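Local coordinates for protein coclaurine N-methyltransferase (Coptis japonica, PDB 6GKV) that catalyses the S-adenosylmethionine-dependent N-methylation of coclaurine in alkaloid biosynthesis, at residues L11-L14 / L18-Y21. Numbering follows the deposited sequence.
Sequences LKQL and LVPY
The C-terminal end of helix 2-16 is closed by Q13 and L18: N of L18, five residues on, returns to O of Q13 at 2.8 Å in a nearly straight bond (178° at the hydrogen). CB of L18 rests 3.7 Å from the same O of Q13, so the leucine flanks the bonded carbonyl. This 6→1 backbone bond is consistent with a Schellman motif, in which the chain turns off the helix axis and leaves in an extended run, here V19 and P20, with P20 as N-cap of helix 21-39. The CB of V19 is directed at the helix. With CG1 trans to the backbone N (chi1 -179°), the CG2 methyl is left to face Q13, 3.6 Å from CB of Q13 and 3.2 Å from OE1 of Q13. The stretched-out glutamine crosses the valine at about a right angle. L14 starts off facing away, but its CD2 methyl comes round to CB of V19 at 3.9 Å. Both L14 and V19 also touch I24 of helix 21-39, and L14 packs on W245 and Y249, which lie in loops, at the periphery of the subunit, away from the ligand pockets.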
loop_
_atom_site.group_PDB
_atom_site.type_symbol
_atom_site.label_atom_id
_atom_site.label_comp_id
_atom_site.label_asym_id
_atom_site.label_seq_id
_atom_site.Cartn_x
_atom_site.Cartn_y
_atom_site.Cartn_z
ATOM N N LEU A 11 19.533 -25.844 -18.775
ATOM C CA LEU A 11 20.089 -24.561 -19.198
ATOM C C LEU A 11 20.864 -24.673 -20.529
ATOM O O LEU A 11 20.689 -23.824 -21.391
ATOM C CB LEU A 11 20.973 -23.960 -18.082
ATOM C CG LEU A 11 20.163 -23.572 -16.824
ATOM C CD1 LEU A 11 20.923 -22.730 -15.790
ATOM C CD2 LEU A 11 18.856 -22.868 -17.193
ATOM N N LYS A 12 21.667 -25.719 -20.746
ATOM C CA LYS A 12 22.385 -25.802 -22.044
ATOM C C LYS A 12 21.518 -26.186 -23.237
ATOM O O LYS A 12 21.716 -25.714 -24.352
ATOM C CB LYS A 12 23.572 -26.757 -21.985
ATOM C CG LYS A 12 24.386 -26.653 -20.740
ATOM C CD LYS A 12 25.642 -27.545 -20.816
ATOM C CE LYS A 12 25.451 -28.799 -21.659
ATOM N NZ LYS A 12 25.013 -29.956 -20.840
ATOM N N GLN A 13 20.550 -27.041 -23.001
ATOM C CA GLN A 13 19.547 -27.327 -24.012
ATOM C C GLN A 13 18.800 -26.084 -24.483
ATOM O O GLN A 13 18.485 -25.943 -25.677
ATOM C CB GLN A 13 18.551 -28.302 -23.452
ATOM C CG GLN A 13 19.121 -29.635 -23.131
ATOM C CD GLN A 13 18.004 -30.580 -22.804
ATOM O OE1 GLN A 13 16.899 -30.418 -23.305
ATOM N NE2 GLN A 13 18.274 -31.601 -21.991
ATOM N N LEU A 14 18.479 -25.213 -23.523
ATOM C CA LEU A 14 17.829 -23.943 -23.806
ATOM C C LEU A 14 18.762 -23.048 -24.622
ATOM O O LEU A 14 18.369 -22.533 -25.662
ATOM C CB LEU A 14 17.392 -23.260 -22.500
ATOM C CG LEU A 14 16.313 -24.006 -21.715
ATOM C CD1 LEU A 14 16.116 -23.445 -20.303
ATOM C CD2 LEU A 14 15.010 -23.962 -22.480
ATOM N N LEU A 18 17.143 -26.544 -28.062
ATOM C CA LEU A 18 16.706 -27.930 -28.256
ATOM C C LEU A 18 15.423 -28.292 -27.515
ATOM O O LEU A 18 14.937 -29.424 -27.616
ATOM C CB LEU A 18 17.808 -28.898 -27.806
ATOM C CG LEU A 18 19.268 -28.662 -28.220
ATOM C CD1 LEU A 18 20.142 -29.733 -27.600
ATOM C CD2 LEU A 18 19.430 -28.608 -29.737
ATOM N N VAL A 19 14.886 -27.342 -26.756
ATOM C CA VAL A 19 13.655 -27.552 -25.998
ATOM C C VAL A 19 12.502 -26.777 -26.644
ATOM O O VAL A 19 12.599 -25.556 -26.822
ATOM C CB VAL A 19 13.833 -27.112 -24.531
ATOM C CG1 VAL A 19 12.565 -27.353 -23.730
ATOM C CG2 VAL A 19 15.018 -27.843 -23.910
ATOM N N PRO A 20 11.408 -27.481 -26.998
ATOM C CA PRO A 20 10.263 -26.859 -27.688
ATOM C C PRO A 20 9.606 -25.771 -26.830
ATOM O O PRO A 20 9.672 -25.870 -25.607
ATOM C CB PRO A 20 9.306 -28.032 -27.919
ATOM C CG PRO A 20 10.148 -29.263 -27.735
ATOM C CD PRO A 20 11.158 -28.900 -26.702
ATOM N N TYR A 21 9.004 -24.761 -27.459
ATOM C CA TYR A 21 8.447 -23.610 -26.736
ATOM C C TYR A 21 7.518 -23.979 -25.596
ATOM O O TYR A 21 7.599 -23.378 -24.524
ATOM C CB TYR A 21 7.694 -22.673 -27.685
ATOM C CG TYR A 21 8.563 -21.662 -28.382
ATOM C CD1 TYR A 21 9.926 -21.631 -28.161
ATOM C CD2 TYR A 21 8.019 -20.764 -29.290
ATOM C CE1 TYR A 21 10.733 -20.731 -28.832
ATOM C CE2 TYR A 21 8.809 -19.857 -29.956
ATOM C CZ TYR A 21 10.174 -19.840 -29.727
ATOM O OH TYR A 21 10.990 -18.934 -30.381
#